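Local coordinates for sorbitol-6-phosphate dehydrogenase (Erwinia amylovora CFBP1430, PDB 5O3Z) that oxidises sorbitol 6-phosphate at C2 to fructose 6-phosphate with NAD+, as a short-chain dehydrogenase/reductase, at the interface of chains A and B and the interface of chains A and C. Coordinates in Å, arbitrary orientation; residue numbers count along the deposited sequence, not the author numbering. Chains: chain A/B/C, Sorbitol-6-phosphate dehydrogenase.

Contacts 1 and 2 are neighbouring patches of the two-fold A–B interface, the centres of their C-alpha atoms about 9 Å apart, and A:Asn255 of strand 253-256 serves both: its side chain in contact 1, its carbonyl in contact 2. Contact 3 belongs to the separate two-fold interface of chains A and C, about 23 Å from contact 1 and 27 Å from contact 2 between the same kinds of centre. Helix 156-176 recurs in contacts 1 and 3. Together they illustrate how one subunit uses different surfaces to hold two neighbours, consistent with the four-subunit deposited assembly.

Contact 1: the interface of chains A and B. Residues chain A 255, 259, 261-262; chain B 170, 250-252.
A:Met262, next to the C-terminal residue, threads between B:Gln170 and the loop residues B:Thr250 and B:Gly251. Its CB packs against the carbonyl O of B:Gly251 at 3.5 Å, with the side-chain amide carbon CD of B:Gln170 on another flank. CG meets that same B:Gly251 carbonyl and also the O of B:Thr250, 3.7 Å away. With the chain extended beyond CG (chi2 174°), the thioether SD lies alongside B:Gln170 and touches its CB at 3.8 Å, the two side chains running in opposite directions. The terminal CE ends loosely near the carbonyl oxygens of B:Thr250 and B:Gln170. Water 1 links the O of A:Met262 (2.8 Å) to the O of B:Gly251; its bond to B:Gln170 NE2 is weak.

Beside this, B:Gln252, bent at chi2 (-65°), as modelled gives NE2 to A:Asn255 OD1 in a 2.9 Å hydrogen bond. The donor lies in the carbonyl plane on a lone pair of OD1, but the bond is bent and the amide planes stand 74° apart. B:Gln252 OE1 sits 3.0 Å from A:Val261 O; both can only accept, so the N/O assignment of these amides is uncertain. The site docks one subunit's C-terminal tail onto its neighbour and probably helps hold the pair together.

Contact 2: the interface of chains A and B. Residues chain A 237, 241, 254-256; chain B 240-241, 249, 254.
This is a two-fold, helix-and-strand interface of the kind through which classical short-chain dehydrogenases pair their subunits, and it probably serves that role in the deposited four-subunit assembly. Helix 231-242 and the last strand of the Rossmann-type fold contribute from both chains. Within this patch A:Tyr241 meets its own counterpart, B:Tyr241, tip to tip: the phenol OH atoms lie 2.7 Å apart and share a hydrogen bond whose direction is not decided. CG is anti to the carbonyl carbon in both (chi1 -68° and -76°), which sends the rings out of helix 231-242 to the partner. The side chains cross at about a right angle, and each hydroxyl lies at the edge of the other's ring, in its plane.

Packing within each subunit helps fix the rings. B:Tyr241 is sandwiched, with B:Phe240 CD2 3.7 Å above the centre of one face and B:Ile254 CG1 over the other, toward the rim; in chain A, A:Ile254 CG1 likewise lies over one ring face. The CG2 branch of each Ile254 reaches across to the partner's hydroxyl, A:Ile254 CG2 lying 3.8 Å from B:Tyr241 OH.

Water 2 extends the polar network, bonding to B:Tyr241 OH at 2.9 Å and to the backbone O of A:Asn255. The same carbonyl is approached by the thiol SG of B:Cys249, a weak hydrogen bond at 3.5 Å. On the flank, the ring tip CZ of B:Phe240 rests against A:Val237 CA at 3.8 Å, the side chains crossing nearly perpendicularly.

Contact 3: the interface of chains A and C. Residues chain A 99-101, 151-154, 156; chain C 171, 174-175.
With CG anti to its carbonyl carbon (chi1 -79°), C:Asp175 projects its carboxylate from helix 156-176 toward backbone amides of chain A, while a like turn at C:Ser171 (chi1 -68°) sends OG to A:Ser152. Each carboxylate oxygen takes an amide. OD1 of C:Asp175 uses its syn lone pair for A:His154 N at 2.7 Å, in a fairly straight bond (164° at H). OD2 is met on its anti side, somewhat out of the carboxylate plane, by A:Ile101 N, 2.8 Å away in a more bent bond, and also binds water 3; this water continues to A:Ala99 O and A:Ser156 N.

The hydroxyl of C:Ser171 works both ways, giving to A:Ser152 O (2.8 Å) and accepting from A:Ser152 N. Alongside these polar grips, C:Leu174 lays CB against A:Lys153 CB, and its CD1 abuts A:Gly151 O at 3.3 Å. The A:His154 imidazole, flanked by A:Pro100 CD and A:Lys153 CG on opposite faces, turns its CD2 edge to C:Asp175 CG, 3.7 Å away. The contact pins the segment leading into helix 156-176, which carries the family's catalytic YxxxK motif, and probably steadies the active site through subunit pairing.

Contact 1: the interface of chains A and B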
ATOM      1  N   ASN A 255      -8.475   7.852  -3.621  1.00 23.00           N
ATOM      2  CA  ASN A 255      -9.603   7.405  -2.882  1.00 22.62           C
ATOM      3  C   ASN A 255     -10.649   8.488  -2.756  1.00 25.05           C
ATOM      4  O   ASN A 255     -10.311   9.664  -2.503  1.00 28.08           O
ATOM      5  CB  ASN A 255      -9.164   6.960  -1.478  1.00 24.17           C
ATOM      6  CG  ASN A 255      -8.250   5.769  -1.519  1.00 23.66           C
ATOM      7  OD1 ASN A 255      -7.174   5.735  -0.887  1.00 27.17           O
ATOM      8  ND2 ASN A 255      -8.625   4.825  -2.263  1.00 21.78           N
ATOM      9  N   GLY A 259     -12.992   8.404   3.951  1.00 22.85           N
ATOM     10  CA  GLY A 259     -12.061   7.782   4.888  1.00 22.01           C
ATOM     11  C   GLY A 259     -12.145   6.309   5.183  1.00 22.88           C
ATOM     12  O   GLY A 259     -11.402   5.791   6.040  1.00 24.29           O
ATOM     13  N   VAL A 261     -11.082   3.945   3.259  1.00 20.45           N
ATOM     14  CA  VAL A 261      -9.828   3.393   2.734  1.00 21.53           C
ATOM     15  C   VAL A 261      -8.795   4.481   2.767  1.00 20.82           C
ATOM     16  O   VAL A 261      -9.009   5.500   2.221  1.00 20.39           O
ATOM     17  CB  VAL A 261      -9.962   2.953   1.240  1.00 20.68           C
ATOM     18  CG1 VAL A 261      -8.633   2.431   0.704  1.00 21.00           C
ATOM     19  CG2 VAL A 261     -11.022   1.878   1.078  1.00 21.49           C
ATOM     20  N   MET A 262      -7.728   4.300   3.514  1.00 23.05           N
ATOM     21  CA  MET A 262      -6.720   5.340   3.676  1.00 22.95           C
ATOM     22  C   MET A 262      -5.328   4.863   3.213  1.00 25.72           C
ATOM     23  O   MET A 262      -4.345   5.639   3.250  1.00 28.78           O
ATOM     24  CB  MET A 262      -6.669   5.743   5.119  1.00 22.97           C
ATOM     25  CG  MET A 262      -7.805   6.629   5.590  1.00 23.36           C
ATOM     26  SD  MET A 262      -7.699   6.894   7.423  1.00 23.32           S
ATOM     27  CE  MET A 262      -9.329   7.531   7.796  1.00 24.50           C
TER
ATOM     28  N   GLN B 170      -3.866   9.435   9.765  1.00 17.45           N
ATOM     29  CA  GLN B 170      -4.969   8.510   9.657  1.00 16.74           C
ATOM     30  C   GLN B 170      -5.764   8.480  10.996  1.00 17.96           C
ATOM     31  O   GLN B 170      -6.977   8.432  11.042  1.00 17.57           O
ATOM     32  CB  GLN B 170      -4.432   7.124   9.328  1.00 16.79           C
ATOM     33  CG  GLN B 170      -3.873   7.006   7.946  1.00 16.46           C
ATOM     34  CD  GLN B 170      -3.629   5.621   7.482  1.00 16.48           C
ATOM     35  OE1 GLN B 170      -4.238   4.670   7.959  1.00 18.25           O
ATOM     36  NE2 GLN B 170      -2.858   5.521   6.468  1.00 15.97           N
ATOM     37  N   THR B 250     -10.651  11.905   3.238  1.00 22.70           N
ATOM     38  CA  THR B 250      -9.928  12.185   4.494  1.00 22.94           C
ATOM     39  C   THR B 250      -8.947  11.104   4.857  1.00 23.37           C
ATOM     40  O   THR B 250      -9.136   9.913   4.507  1.00 23.05           O
ATOM     41  CB  THR B 250     -10.900  12.490   5.662  1.00 23.69           C
ATOM     42  OG1 THR B 250     -10.149  12.928   6.812  1.00 22.23           O
ATOM     43  CG2 THR B 250     -11.762  11.311   5.994  1.00 25.21           C
ATOM     44  N   GLY B 251      -7.893  11.479   5.565  1.00 22.09           N
ATOM     45  CA  GLY B 251      -6.902  10.484   6.012  1.00 21.81           C
ATOM     46  C   GLY B 251      -5.938   9.968   4.995  1.00 21.40           C
ATOM     47  O   GLY B 251      -5.262   8.943   5.231  1.00 21.24           O
ATOM     48  N   GLN B 252      -5.810  10.671   3.890  1.00 20.13           N
ATOM     49  CA  GLN B 252      -4.943  10.244   2.755  1.00 20.81           C
ATOM     50  C   GLN B 252      -3.520  10.675   2.755  1.00 20.73           C
ATOM     51  O   GLN B 252      -3.186  11.730   3.322  1.00 20.58           O
ATOM     52  CB  GLN B 252      -5.583  10.741   1.454  1.00 21.49           C
ATOM     53  CG  GLN B 252      -7.060  10.408   1.384  1.00 20.66           C
ATOM     54  CD  GLN B 252      -7.339   8.874   1.329  1.00 20.72           C
ATOM     55  OE1 GLN B 252      -8.156   8.345   2.076  1.00 20.33           O
ATOM     56  NE2 GLN B 252      -6.614   8.204   0.537  1.00 18.94           N
TER
HETATM   57  O   HOH W   1      -2.952   7.793   4.436  1.00 23.93           O

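Contact 2: the interface of chains A and B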
ATOM      1  N   VAL A 237     -13.442  15.672  -7.709  1.00 26.89           N
ATOM      2  CA  VAL A 237     -12.129  15.067  -7.793  1.00 26.18           C
ATOM      3  C   VAL A 237     -11.709  14.872  -9.271  1.00 25.07           C
ATOM      4  O   VAL A 237     -10.567  15.149  -9.679  1.00 26.43           O
ATOM      5  CB  VAL A 237     -12.152  13.707  -7.055  1.00 26.16           C
ATOM      6  CG1 VAL A 237     -10.877  12.932  -7.279  1.00 27.49           C
ATOM      7  CG2 VAL A 237     -12.405  13.855  -5.553  1.00 27.98           C
ATOM      8  N   TYR A 241      -8.200  16.435 -10.926  1.00 28.15           N
ATOM      9  CA  TYR A 241      -7.148  15.636 -11.632  1.00 26.69           C
ATOM     10  C   TYR A 241      -7.127  15.805 -13.176  1.00 25.95           C
ATOM     11  O   TYR A 241      -6.105  15.643 -13.851  1.00 25.76           O
ATOM     12  CB  TYR A 241      -7.091  14.162 -11.133  1.00 25.58           C
ATOM     13  CG  TYR A 241      -6.568  14.042  -9.666  1.00 24.31           C
ATOM     14  CD1 TYR A 241      -5.211  13.938  -9.405  1.00 25.51           C
ATOM     15  CD2 TYR A 241      -7.409  14.075  -8.594  1.00 21.73           C
ATOM     16  CE1 TYR A 241      -4.720  13.904  -8.067  1.00 24.59           C
ATOM     17  CE2 TYR A 241      -6.935  13.998  -7.285  1.00 22.97           C
ATOM     18  CZ  TYR A 241      -5.610  13.900  -7.031  1.00 22.11           C
ATOM     19  OH  TYR A 241      -5.094  13.787  -5.759  1.00 25.44           O
ATOM     20  N   ILE A 254      -6.873   7.316  -6.554  1.00 22.04           N
ATOM     21  CA  ILE A 254      -7.315   8.414  -5.705  1.00 21.61           C
ATOM     22  C   ILE A 254      -8.556   7.975  -4.939  1.00 22.57           C
ATOM     23  O   ILE A 254      -9.577   7.683  -5.514  1.00 20.25           O
ATOM     24  CB  ILE A 254      -7.651   9.632  -6.576  1.00 21.52           C
ATOM     25  CG1 ILE A 254      -6.461  10.156  -7.327  1.00 22.64           C
ATOM     26  CG2 ILE A 254      -8.242  10.717  -5.749  1.00 23.89           C
ATOM     27  CD1 ILE A 254      -5.139  10.386  -6.548  1.00 24.40           C
ATOM     28  N   ASN A 255      -8.475   7.852  -3.621  1.00 23.00           N
ATOM     29  CA  ASN A 255      -9.603   7.405  -2.882  1.00 22.62           C
ATOM     30  C   ASN A 255     -10.649   8.488  -2.756  1.00 25.05           C
ATOM     31  O   ASN A 255     -10.311   9.664  -2.503  1.00 28.08           O
ATOM     32  CB  ASN A 255      -9.164   6.960  -1.478  1.00 24.17           C
ATOM     33  CG  ASN A 255      -8.250   5.769  -1.519  1.00 23.66           C
ATOM     34  OD1 ASN A 255      -7.174   5.735  -0.887  1.00 27.17           O
ATOM     35  ND2 ASN A 255      -8.625   4.825  -2.263  1.00 21.78           N
ATOM     36  N   VAL A 256     -11.910   8.091  -2.849  1.00 22.71           N
ATOM     37  CA  VAL A 256     -13.030   8.998  -2.674  1.00 23.70           C
ATOM     38  C   VAL A 256     -13.993   8.208  -1.888  1.00 22.25           C
ATOM     39  O   VAL A 256     -15.026   7.670  -2.405  1.00 22.11           O
ATOM     40  CB  VAL A 256     -13.619   9.408  -4.057  1.00 25.08           C
ATOM     41  CG1 VAL A 256     -14.699  10.442  -3.877  1.00 26.52           C
ATOM     42  CG2 VAL A 256     -12.518   9.984  -4.944  1.00 25.11           C
TER
ATOM     43  N   PHE B 240      -6.869  22.307  -3.451  1.00 27.59           N
ATOM     44  CA  PHE B 240      -7.962  21.353  -3.722  1.00 25.35           C
ATOM     45  C   PHE B 240      -8.393  20.602  -2.438  1.00 25.86           C
ATOM     46  O   PHE B 240      -9.585  20.623  -2.035  1.00 23.31           O
ATOM     47  CB  PHE B 240      -7.694  20.390  -4.905  1.00 26.32           C
ATOM     48  CG  PHE B 240      -8.814  19.371  -5.064  1.00 27.17           C
ATOM     49  CD1 PHE B 240     -10.008  19.723  -5.605  1.00 27.54           C
ATOM     50  CD2 PHE B 240      -8.669  18.075  -4.581  1.00 28.91           C
ATOM     51  CE1 PHE B 240     -11.070  18.872  -5.631  1.00 28.16           C
ATOM     52  CE2 PHE B 240      -9.706  17.195  -4.642  1.00 29.26           C
ATOM     53  CZ  PHE B 240     -10.932  17.587  -5.176  1.00 29.14           C
ATOM     54  N   TYR B 241      -7.423  19.945  -1.767  1.00 24.21           N
ATOM     55  CA  TYR B 241      -7.834  19.152  -0.611  1.00 23.27           C
ATOM     56  C   TYR B 241      -8.313  20.084   0.498  1.00 23.73           C
ATOM     57  O   TYR B 241      -9.226  19.710   1.235  1.00 21.82           O
ATOM     58  CB  TYR B 241      -6.743  18.138  -0.195  1.00 23.00           C
ATOM     59  CG  TYR B 241      -6.725  16.951  -1.152  1.00 21.83           C
ATOM     60  CD1 TYR B 241      -7.638  15.923  -0.988  1.00 23.75           C
ATOM     61  CD2 TYR B 241      -5.877  16.913  -2.259  1.00 21.99           C
ATOM     62  CE1 TYR B 241      -7.681  14.849  -1.866  1.00 21.92           C
ATOM     63  CE2 TYR B 241      -5.902  15.831  -3.157  1.00 20.71           C
ATOM     64  CZ  TYR B 241      -6.831  14.818  -2.922  1.00 21.81           C
ATOM     65  OH  TYR B 241      -6.849  13.708  -3.768  1.00 25.59           O
ATOM     66  N   CYS B 249     -12.982  13.264   1.032  1.00 23.35           N
ATOM     67  CA  CYS B 249     -11.660  12.618   1.103  1.00 24.52           C
ATOM     68  C   CYS B 249     -11.061  12.928   2.463  1.00 23.97           C
ATOM     69  O   CYS B 249     -11.016  14.100   2.820  1.00 24.00           O
ATOM     70  CB  CYS B 249     -10.770  13.165   0.017  1.00 23.82           C
ATOM     71  SG  CYS B 249     -11.427  12.869  -1.688  1.00 27.55           S
ATOM     72  N   ILE B 254      -1.210  11.927  -0.149  1.00 21.72           N
ATOM     73  CA  ILE B 254      -1.428  12.346  -1.541  1.00 22.46           C
ATOM     74  C   ILE B 254      -0.109  12.505  -2.225  1.00 23.93           C
ATOM     75  O   ILE B 254       0.685  13.344  -1.805  1.00 22.23           O
ATOM     76  CB  ILE B 254      -2.244  13.643  -1.604  1.00 24.22           C
ATOM     77  CG1 ILE B 254      -3.574  13.551  -0.840  1.00 22.72           C
ATOM     78  CG2 ILE B 254      -2.523  14.033  -3.022  1.00 24.73           C
ATOM     79  CD1 ILE B 254      -4.648  12.640  -1.392  1.00 24.90           C
TER
HETATM   80  O   HOH W   2      -7.965  11.432  -2.302  1.00 31.76           O

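Contact 3: the interface of chains A and C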
ATOM      1  N   ALA A  99     -21.372 -13.685  -5.871  1.00 43.98           N
ATOM      2  CA  ALA A  99     -21.584 -15.110  -5.621  1.00 42.48           C
ATOM      3  C   ALA A  99     -20.279 -15.631  -5.024  1.00 41.35           C
ATOM      4  O   ALA A  99     -19.189 -15.231  -5.504  1.00 35.14           O
ATOM      5  CB  ALA A  99     -21.870 -15.868  -6.918  1.00 41.32           C
ATOM      6  N   PRO A 100     -20.372 -16.542  -4.029  1.00 40.08           N
ATOM      7  CA  PRO A 100     -19.105 -17.131  -3.484  1.00 41.07           C
ATOM      8  C   PRO A 100     -18.370 -17.847  -4.585  1.00 39.46           C
ATOM      9  O   PRO A 100     -19.001 -18.264  -5.559  1.00 36.83           O
ATOM     10  CB  PRO A 100     -19.570 -18.097  -2.388  1.00 38.71           C
ATOM     11  CG  PRO A 100     -21.022 -18.315  -2.641  1.00 39.90           C
ATOM     12  CD  PRO A 100     -21.563 -17.088  -3.341  1.00 42.65           C
ATOM     13  N   ILE A 101     -17.039 -17.901  -4.469  1.00 39.72           N
ATOM     14  CA  ILE A 101     -16.181 -18.512  -5.507  1.00 39.69           C
ATOM     15  C   ILE A 101     -16.706 -19.906  -5.950  1.00 38.65           C
ATOM     16  O   ILE A 101     -16.683 -20.241  -7.148  1.00 42.30           O
ATOM     17  CB  ILE A 101     -14.692 -18.556  -5.055  1.00 39.61           C
ATOM     18  CG1 ILE A 101     -13.794 -19.130  -6.157  1.00 40.34           C
ATOM     19  CG2 ILE A 101     -14.496 -19.416  -3.811  1.00 40.81           C
ATOM     20  CD1 ILE A 101     -13.753 -18.367  -7.467  1.00 40.94           C
ATOM     21  N   GLY A 151     -10.008  -6.438  -1.730  1.00 22.95           N
ATOM     22  CA  GLY A 151     -10.741  -7.504  -2.346  1.00 23.96           C
ATOM     23  C   GLY A 151     -12.097  -7.648  -1.653  1.00 24.36           C
ATOM     24  O   GLY A 151     -12.263  -7.218  -0.517  1.00 26.72           O
ATOM     25  N   SER A 152     -13.079  -8.120  -2.396  1.00 26.53           N
ATOM     26  CA  SER A 152     -14.490  -8.122  -1.961  1.00 30.81           C
ATOM     27  C   SER A 152     -14.937  -9.546  -1.871  1.00 28.09           C
ATOM     28  O   SER A 152     -14.675 -10.358  -2.762  1.00 31.30           O
ATOM     29  CB  SER A 152     -15.357  -7.302  -2.932  1.00 32.21           C
ATOM     30  OG  SER A 152     -16.721  -7.371  -2.514  1.00 33.20           O
ATOM     31  N   LYS A 153     -15.484  -9.886  -0.722  1.00 31.24           N
ATOM     32  CA  LYS A 153     -16.035 -11.184  -0.451  1.00 32.86           C
ATOM     33  C   LYS A 153     -17.187 -11.386  -1.424  1.00 33.81           C
ATOM     34  O   LYS A 153     -17.926 -10.449  -1.644  1.00 36.41           O
ATOM     35  CB  LYS A 153     -16.536 -11.220   0.990  1.00 34.27           C
ATOM     36  CG  LYS A 153     -17.001 -12.581   1.462  1.00 34.25           C
ATOM     37  CD  LYS A 153     -17.228 -12.608   2.955  1.00 36.40           C
ATOM     38  CE  LYS A 153     -17.362 -14.035   3.394  1.00 39.60           C
ATOM     39  NZ  LYS A 153     -17.815 -14.161   4.813  1.00 42.71           N
ATOM     40  N   HIS A 154     -17.262 -12.539  -2.077  1.00 32.03           N
ATOM     41  CA  HIS A 154     -18.313 -12.866  -3.093  1.00 33.06           C
ATOM     42  C   HIS A 154     -18.286 -12.023  -4.373  1.00 32.70           C
ATOM     43  O   HIS A 154     -19.198 -12.048  -5.153  1.00 31.79           O
ATOM     44  CB  HIS A 154     -19.720 -12.878  -2.453  1.00 33.54           C
ATOM     45  CG  HIS A 154     -19.835 -13.832  -1.296  1.00 32.62           C
ATOM     46  ND1 HIS A 154     -20.950 -13.908  -0.477  1.00 37.41           N
ATOM     47  CD2 HIS A 154     -18.972 -14.771  -0.830  1.00 36.79           C
ATOM     48  CE1 HIS A 154     -20.768 -14.841   0.443  1.00 34.18           C
ATOM     49  NE2 HIS A 154     -19.582 -15.395   0.239  1.00 38.56           N
ATOM     50  N   SER A 156     -15.358 -11.764  -6.556  1.00 31.44           N
ATOM     51  CA  SER A 156     -14.074 -12.047  -7.195  1.00 30.34           C
ATOM     52  C   SER A 156     -13.877 -11.438  -8.576  1.00 29.92           C
ATOM     53  O   SER A 156     -12.797 -10.919  -8.877  1.00 27.97           O
ATOM     54  CB  SER A 156     -13.794 -13.565  -7.178  1.00 31.25           C
ATOM     55  OG  SER A 156     -14.629 -14.274  -8.092  1.00 35.61           O
TER
ATOM     56  N   SER C 171      -9.961 -11.639  -2.794  1.00 18.66           N
ATOM     57  CA  SER C 171     -11.400 -12.123  -2.814  1.00 19.47           C
ATOM     58  C   SER C 171     -11.528 -13.588  -2.468  1.00 19.72           C
ATOM     59  O   SER C 171     -12.390 -13.986  -1.680  1.00 21.33           O
ATOM     60  CB  SER C 171     -12.134 -11.855  -4.112  1.00 21.09           C
ATOM     61  OG  SER C 171     -12.337 -10.473  -4.279  1.00 24.25           O
ATOM     62  N   LEU C 174     -11.041 -14.133   1.282  1.00 17.04           N
ATOM     63  CA  LEU C 174     -12.182 -13.737   2.059  1.00 19.70           C
ATOM     64  C   LEU C 174     -13.268 -14.811   1.920  1.00 20.12           C
ATOM     65  O   LEU C 174     -13.872 -15.149   2.920  1.00 22.93           O
ATOM     66  CB  LEU C 174     -12.656 -12.363   1.634  1.00 19.98           C
ATOM     67  CG  LEU C 174     -11.788 -11.161   2.036  1.00 20.48           C
ATOM     68  CD1 LEU C 174     -12.204  -9.895   1.358  1.00 20.46           C
ATOM     69  CD2 LEU C 174     -11.710 -10.950   3.544  1.00 22.11           C
ATOM     70  N   ASP C 175     -13.471 -15.353   0.716  1.00 20.94           N
ATOM     71  CA  ASP C 175     -14.508 -16.366   0.467  1.00 22.65           C
ATOM     72  C   ASP C 175     -14.135 -17.681   1.130  1.00 22.23           C
ATOM     73  O   ASP C 175     -14.983 -18.434   1.595  1.00 20.70           O
ATOM     74  CB  ASP C 175     -14.678 -16.634  -1.031  1.00 24.22           C
ATOM     75  CG  ASP C 175     -15.478 -15.588  -1.724  1.00 30.98           C
ATOM     76  OD1 ASP C 175     -15.648 -14.471  -1.144  1.00 34.31           O
ATOM     77  OD2 ASP C 175     -15.942 -15.833  -2.872  1.00 33.91           O
TER
HETATM   78  O   HOH W   3     -16.316 -14.355  -5.367  1.00 41.49           O